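Local coordinates for conserved domain protein (Porphyromonas gingivalis, PDB 3PNN) that is a putative glycosyltransferase with a Rossmann-like alpha/beta/alpha fold, probably helping to form glycosidic linkages, at residues F91-H105 with F235-I249. Residues are numbered along the deposited sequence; the frame is centred on the assembly and turned at random.
Sequences FSCPEGREKPWGTNH and FLNAHGQEPKSEFFI
Two loops run side by side here: one leads into the N-terminus of helix 103-108, the other joins helix 223-239 to helix 249-259, and Arg97 links them through several hydrogen bonds. Its guanidinium meets Ser245 end-on. NH2 gives a fairly straight bond to Ser245 O (2.7 Å, 163°), nearly in line with that C=O, while NH1 reaches Ser245 OG at 3.2 Å. On the other edge NE and NH2 both converge on Lys99 O, with NE donating to it in the carbonyl plane at 2.7 Å. Partners in the guanidinium plane on these edges fix the group's rotation. Ser245 OG donates to His239 O, the first residue of a type I turn, and this second bond helps hold the hydroxyl where Arg97 NH1 meets it. Trp101 CZ3 lies over one guanidinium face and Pro243 O over the opposite one.

The Trp101 indole is thus layered between Arg97 NE and Leu236 CD2, the methyl standing 4.2 Å from the centroid of the six-membered ring in a CH-pi contact; its NE1 bonds to Leu84 O. Leu236 also sets CB over a face of Phe91, whose edge meets Asn237 OD1 at 3.3 Å from CZ.

Farther along, Phe247 N donates to Trp101 O and Phe247 O receives Asn104 N (2.9 Å), a first-turn amide of the helix that Gly102 N-caps. With chi1 at 60°, Thr103 OG1 sits between its own N and carbonyl carbon and accepts from Ile249 N at the start of helix 249-259. The Asn104 amide bonds to Tyr224 and Ser228 of helix 223-239. Lys99 NZ and Glu246 OE2, 3.6 Å apart, form a salt bridge. Overall, the 91-102 loop packs against the last turns of helix 223-239 and the loop after it, and the starts of helices 103-108 and 249-259 meet at the far end, in a Rossmann-like fold.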
loop_
_atom_site.group_PDB
_atom_site.type_symbol
_atom_site.label_atom_id
_atom_site.label_comp_id
_atom_site.label_asym_id
_atom_site.label_seq_id
_atom_site.Cartn_x
_atom_site.Cartn_y
_atom_site.Cartn_z
ATOM N N PHE A 91 -7.785 -25.652 -4.372
ATOM C CA PHE A 91 -7.631 -25.351 -2.954
ATOM C C PHE A 91 -8.965 -24.992 -2.316
ATOM O O PHE A 91 -9.791 -24.302 -2.916
ATOM C CB PHE A 91 -6.640 -24.198 -2.748
ATOM C CG PHE A 91 -5.201 -24.584 -2.957
ATOM C CD1 PHE A 91 -4.477 -25.186 -1.940
ATOM C CD2 PHE A 91 -4.569 -24.337 -4.163
ATOM C CE1 PHE A 91 -3.148 -25.539 -2.126
ATOM C CE2 PHE A 91 -3.239 -24.687 -4.354
ATOM C CZ PHE A 91 -2.531 -25.289 -3.336
ATOM N N SER A 92 -9.170 -25.462 -1.093
ATOM C CA SER A 92 -10.336 -25.071 -0.316
ATOM C C SER A 92 -9.892 -24.326 0.932
ATOM O O SER A 92 -8.785 -24.536 1.428
ATOM C CB SER A 92 -11.166 -26.298 0.070
ATOM O OG SER A 92 -11.772 -26.873 -1.073
ATOM N N CYS A 93 -10.756 -23.450 1.431
ATOM C CA CYS A 93 -10.476 -22.723 2.660
ATOM C C CYS A 93 -10.719 -23.613 3.879
ATOM O O CYS A 93 -11.812 -24.158 4.041
ATOM C CB CYS A 93 -11.355 -21.474 2.739
ATOM S SG CYS A 93 -10.988 -20.426 4.141
ATOM N N PRO A 94 -9.699 -23.759 4.743
ATOM C CA PRO A 94 -9.794 -24.596 5.949
ATOM C C PRO A 94 -11.016 -24.250 6.801
ATOM O O PRO A 94 -11.488 -23.111 6.784
ATOM C CB PRO A 94 -8.508 -24.264 6.707
ATOM C CG PRO A 94 -7.552 -23.827 5.648
ATOM C CD PRO A 94 -8.375 -23.126 4.608
ATOM N N GLU A 95 -11.512 -25.234 7.544
ATOM C CA GLU A 95 -12.725 -25.072 8.338
ATOM C C GLU A 95 -12.632 -23.921 9.337
ATOM O O GLU A 95 -13.556 -23.110 9.455
ATOM C CB GLU A 95 -13.054 -26.376 9.076
ATOM C CG GLU A 95 -14.397 -26.364 9.785
ATOM C CD GLU A 95 -15.561 -26.239 8.819
ATOM O OE1 GLU A 95 -15.598 -27.003 7.831
ATOM O OE2 GLU A 95 -16.440 -25.379 9.049
ATOM N N GLY A 96 -11.515 -23.852 10.056
ATOM C CA GLY A 96 -11.370 -22.889 11.134
ATOM C C GLY A 96 -10.861 -21.515 10.735
ATOM O O GLY A 96 -10.842 -20.596 11.555
ATOM N N ARG A 97 -10.455 -21.368 9.477
ATOM C CA ARG A 97 -9.863 -20.116 9.007
ATOM C C ARG A 97 -10.840 -18.934 9.017
ATOM O O ARG A 97 -11.943 -19.015 8.473
ATOM C CB ARG A 97 -9.269 -20.296 7.608
ATOM C CG ARG A 97 -8.563 -19.056 7.079
ATOM C CD ARG A 97 -7.112 -18.984 7.533
ATOM N NE ARG A 97 -6.549 -17.658 7.288
ATOM C CZ ARG A 97 -5.246 -17.394 7.190
ATOM N NH1 ARG A 97 -4.349 -18.368 7.306
ATOM N NH2 ARG A 97 -4.844 -16.151 6.972
ATOM N N GLU A 98 -10.421 -17.833 9.636
ATOM C CA GLU A 98 -11.224 -16.616 9.661
ATOM C C GLU A 98 -10.406 -15.386 9.259
ATOM O O GLU A 98 -10.945 -14.429 8.707
ATOM C CB GLU A 98 -11.862 -16.411 11.038
ATOM C CG GLU A 98 -10.877 -16.449 12.198
ATOM C CD GLU A 98 -11.559 -16.686 13.539
ATOM O OE1 GLU A 98 -12.792 -16.485 13.630
ATOM O OE2 GLU A 98 -10.861 -17.077 14.502
ATOM N N LYS A 99 -9.108 -15.421 9.539
ATOM C CA LYS A 99 -8.223 -14.311 9.222
ATOM C C LYS A 99 -7.981 -14.205 7.712
ATOM O O LYS A 99 -7.670 -15.199 7.060
ATOM C CB LYS A 99 -6.896 -14.493 9.953
ATOM C CG LYS A 99 -5.881 -13.405 9.677
ATOM C CD LYS A 99 -4.703 -13.536 10.624
ATOM C CE LYS A 99 -3.830 -12.298 10.602
ATOM N NZ LYS A 99 -2.942 -12.248 11.798
ATOM N N PRO A 100 -8.142 -12.996 7.150
ATOM C CA PRO A 100 -7.909 -12.797 5.714
ATOM C C PRO A 100 -6.499 -13.211 5.306
ATOM O O PRO A 100 -5.561 -13.097 6.099
ATOM C CB PRO A 100 -8.098 -11.288 5.528
ATOM C CG PRO A 100 -9.066 -10.904 6.636
ATOM C CD PRO A 100 -8.715 -11.806 7.799
ATOM N N TRP A 101 -6.360 -13.661 4.065
ATOM C CA TRP A 101 -5.109 -14.254 3.593
ATOM C C TRP A 101 -3.915 -13.314 3.493
ATOM O O TRP A 101 -2.777 -13.779 3.438
ATOM C CB TRP A 101 -5.330 -14.962 2.260
ATOM C CG TRP A 101 -6.209 -16.161 2.380
ATOM C CD1 TRP A 101 -7.473 -16.300 1.887
ATOM C CD2 TRP A 101 -5.894 -17.404 3.035
ATOM N NE1 TRP A 101 -7.965 -17.544 2.194
ATOM C CE2 TRP A 101 -7.017 -18.243 2.895
ATOM C CE3 TRP A 101 -4.776 -17.883 3.725
ATOM C CZ2 TRP A 101 -7.059 -19.538 3.425
ATOM C CZ3 TRP A 101 -4.812 -19.176 4.244
ATOM C CH2 TRP A 101 -5.948 -19.987 4.091
ATOM N N GLY A 102 -4.156 -12.002 3.442
ATOM C CA GLY A 102 -3.058 -11.044 3.453
ATOM C C GLY A 102 -3.068 -10.053 2.295
ATOM O O GLY A 102 -3.840 -10.208 1.350
ATOM N N THR A 103 -2.204 -9.042 2.352
ATOM C CA THR A 103 -2.222 -7.982 1.341
ATOM C C THR A 103 -1.990 -8.438 -0.101
ATOM O O THR A 103 -2.546 -7.843 -1.030
ATOM C CB THR A 103 -1.224 -6.835 1.647
ATOM O OG1 THR A 103 0.112 -7.361 1.694
ATOM C CG2 THR A 103 -1.572 -6.177 2.974
ATOM N N ASN A 104 -1.149 -9.447 -0.314
ATOM C CA ASN A 104 -0.919 -9.869 -1.694
ATOM C C ASN A 104 -2.083 -10.742 -2.198
ATOM O O ASN A 104 -2.307 -10.829 -3.397
ATOM C CB ASN A 104 0.459 -10.525 -1.891
ATOM C CG ASN A 104 1.035 -10.279 -3.285
ATOM O OD1 ASN A 104 0.454 -10.678 -4.293
ATOM N ND2 ASN A 104 2.194 -9.641 -3.341
ATOM N N HIS A 105 -2.855 -11.341 -1.286
ATOM C CA HIS A 105 -4.099 -12.008 -1.701
ATOM C C HIS A 105 -5.140 -10.952 -2.116
ATOM O O HIS A 105 -5.846 -11.113 -3.107
ATOM C CB HIS A 105 -4.654 -12.921 -0.604
ATOM C CG HIS A 105 -6.006 -13.495 -0.914
ATOM N ND1 HIS A 105 -7.164 -13.041 -0.314
ATOM C CD2 HIS A 105 -6.384 -14.488 -1.753
ATOM C CE1 HIS A 105 -8.195 -13.730 -0.772
ATOM N NE2 HIS A 105 -7.749 -14.617 -1.645
ATOM N N PHE A 235 2.553 -20.863 -1.125
ATOM C CA PHE A 235 2.178 -20.430 0.213
ATOM C C PHE A 235 1.085 -21.303 0.812
ATOM O O PHE A 235 1.224 -21.796 1.933
ATOM C CB PHE A 235 1.720 -18.975 0.175
ATOM C CG PHE A 235 1.022 -18.530 1.429
ATOM C CD1 PHE A 235 1.749 -18.067 2.515
ATOM C CD2 PHE A 235 -0.359 -18.583 1.521
ATOM C CE1 PHE A 235 1.104 -17.650 3.673
ATOM C CE2 PHE A 235 -1.010 -18.174 2.674
ATOM C CZ PHE A 235 -0.279 -17.704 3.750
ATOM N N LEU A 236 -0.003 -21.494 0.072
ATOM C CA LEU A 236 -1.093 -22.359 0.530
ATOM C C LEU A 236 -0.619 -23.777 0.835
ATOM O O LEU A 236 -1.032 -24.393 1.826
ATOM C CB LEU A 236 -2.224 -22.385 -0.499
ATOM C CG LEU A 236 -2.918 -21.025 -0.665
ATOM C CD1 LEU A 236 -3.776 -20.983 -1.920
ATOM C CD2 LEU A 236 -3.748 -20.706 0.570
ATOM N N ASN A 237 0.244 -24.306 -0.020
ATOM C CA ASN A 237 0.790 -25.635 0.216
ATOM C C ASN A 237 1.597 -25.729 1.510
ATOM O O ASN A 237 1.562 -26.748 2.188
ATOM C CB ASN A 237 1.628 -26.100 -0.977
ATOM C CG ASN A 237 0.775 -26.627 -2.110
ATOM O OD1 ASN A 237 -0.290 -27.202 -1.879
ATOM N ND2 ASN A 237 1.235 -26.436 -3.340
ATOM N N ALA A 238 2.314 -24.664 1.851
ATOM C CA ALA A 238 3.211 -24.687 3.003
ATOM C C ALA A 238 2.542 -24.241 4.299
ATOM O O ALA A 238 2.838 -24.781 5.369
ATOM C CB ALA A 238 4.441 -23.840 2.731
ATOM N N HIS A 239 1.635 -23.274 4.196
ATOM C CA HIS A 239 1.078 -22.605 5.368
ATOM C C HIS A 239 -0.440 -22.475 5.304
ATOM O O HIS A 239 -1.045 -21.782 6.124
ATOM C CB HIS A 239 1.696 -21.205 5.520
ATOM C CG HIS A 239 3.184 -21.182 5.359
ATOM N ND1 HIS A 239 4.042 -21.719 6.295
ATOM C CD2 HIS A 239 3.968 -20.693 4.369
ATOM C CE1 HIS A 239 5.289 -21.561 5.889
ATOM N NE2 HIS A 239 5.272 -20.942 4.721
ATOM N N GLY A 240 -1.055 -23.140 4.333
ATOM C CA GLY A 240 -2.485 -23.007 4.116
ATOM C C GLY A 240 -3.354 -23.495 5.265
ATOM O O GLY A 240 -4.481 -23.032 5.440
ATOM N N GLN A 241 -2.841 -24.438 6.047
ATOM C CA GLN A 241 -3.615 -24.984 7.161
ATOM C C GLN A 241 -3.386 -24.212 8.458
ATOM O O GLN A 241 -4.059 -24.454 9.459
ATOM C CB GLN A 241 -3.311 -26.472 7.359
ATOM C CG GLN A 241 -3.794 -27.347 6.215
ATOM C CD GLN A 241 -5.289 -27.220 5.972
ATOM O OE1 GLN A 241 -6.106 -27.597 6.818
ATOM N NE2 GLN A 241 -5.655 -26.691 4.810
ATOM N N GLU A 242 -2.438 -23.281 8.439
ATOM C CA GLU A 242 -2.168 -22.455 9.610
ATOM C C GLU A 242 -3.247 -21.382 9.798
ATOM O O GLU A 242 -3.794 -20.856 8.823
ATOM C CB GLU A 242 -0.769 -21.842 9.522
ATOM C CG GLU A 242 0.340 -22.884 9.480
ATOM C CD GLU A 242 1.688 -22.291 9.114
ATOM O OE1 GLU A 242 1.841 -21.054 9.205
ATOM O OE2 GLU A 242 2.593 -23.064 8.733
ATOM N N PRO A 243 -3.566 -21.067 11.061
ATOM C CA PRO A 243 -4.679 -20.173 11.393
ATOM C C PRO A 243 -4.391 -18.709 11.076
ATOM O O PRO A 243 -5.317 -17.980 10.707
ATOM C CB PRO A 243 -4.831 -20.346 12.912
ATOM C CG PRO A 243 -4.027 -21.555 13.262
ATOM C CD PRO A 243 -2.926 -21.608 12.268
ATOM N N LYS A 244 -3.140 -18.284 11.225
ATOM C CA LYS A 244 -2.812 -16.860 11.119
ATOM C C LYS A 244 -1.741 -16.519 10.071
ATOM O O LYS A 244 -1.229 -15.394 10.036
ATOM C CB LYS A 244 -2.410 -16.315 12.492
ATOM C CG LYS A 244 -3.367 -16.732 13.602
ATOM C CD LYS A 244 -2.953 -16.196 14.963
ATOM C CE LYS A 244 -3.484 -14.791 15.199
ATOM N NZ LYS A 244 -3.404 -14.410 16.639
ATOM N N SER A 245 -1.411 -17.478 9.212
ATOM C CA SER A 245 -0.420 -17.241 8.165
ATOM C C SER A 245 -0.921 -16.177 7.190
ATOM O O SER A 245 -2.125 -16.081 6.945
ATOM C CB SER A 245 -0.104 -18.539 7.423
ATOM O OG SER A 245 -1.289 -19.148 6.939
ATOM N N GLU A 246 0.000 -15.379 6.645
ATOM C CA GLU A 246 -0.362 -14.280 5.748
ATOM C C GLU A 246 0.562 -14.183 4.546
ATOM O O GLU A 246 1.768 -14.413 4.652
ATOM C CB GLU A 246 -0.355 -12.942 6.483
ATOM C CG GLU A 246 -1.542 -12.731 7.409
ATOM C CD GLU A 246 -1.512 -11.361 8.059
ATOM O OE1 GLU A 246 -2.166 -10.433 7.530
ATOM O OE2 GLU A 246 -0.820 -11.211 9.090
ATOM N N PHE A 247 -0.023 -13.815 3.411
ATOM C CA PHE A 247 0.678 -13.717 2.131
ATOM C C PHE A 247 0.843 -12.241 1.807
ATOM O O PHE A 247 -0.117 -11.585 1.386
ATOM C CB PHE A 247 -0.179 -14.425 1.074
ATOM C CG PHE A 247 0.467 -14.560 -0.280
ATOM C CD1 PHE A 247 1.666 -15.237 -0.435
ATOM C CD2 PHE A 247 -0.170 -14.063 -1.411
ATOM C CE1 PHE A 247 2.249 -15.388 -1.692
ATOM C CE2 PHE A 247 0.404 -14.212 -2.676
ATOM C CZ PHE A 247 1.614 -14.871 -2.815
ATOM N N PHE A 248 2.055 -11.722 2.023
ATOM C CA PHE A 248 2.341 -10.280 1.989
ATOM C C PHE A 248 3.062 -9.846 0.721
ATOM O O PHE A 248 3.871 -10.597 0.181
ATOM C CB PHE A 248 3.250 -9.898 3.160
ATOM C CG PHE A 248 2.591 -9.981 4.503
ATOM C CD1 PHE A 248 1.533 -9.147 4.822
ATOM C CD2 PHE A 248 3.051 -10.872 5.456
ATOM C CE1 PHE A 248 0.929 -9.213 6.063
ATOM C CE2 PHE A 248 2.452 -10.944 6.702
ATOM C CZ PHE A 248 1.391 -10.112 7.003
ATOM N N ILE A 249 2.823 -8.608 0.288
ATOM C CA ILE A 249 3.482 -8.099 -0.915
ATOM C C ILE A 249 5.031 -8.129 -0.855
ATOM O O ILE A 249 5.684 -8.636 -1.784
ATOM C CB ILE A 249 2.990 -6.690 -1.257
ATOM C CG1 ILE A 249 1.489 -6.719 -1.570
ATOM C CG2 ILE A 249 3.796 -6.103 -2.417
ATOM C CD1 ILE A 249 0.877 -5.319 -1.661
HETATM O O HOH W 1 -7.988 -17.603 11.319
HETATM O O HOH W 2 -4.765 -10.636 6.846
#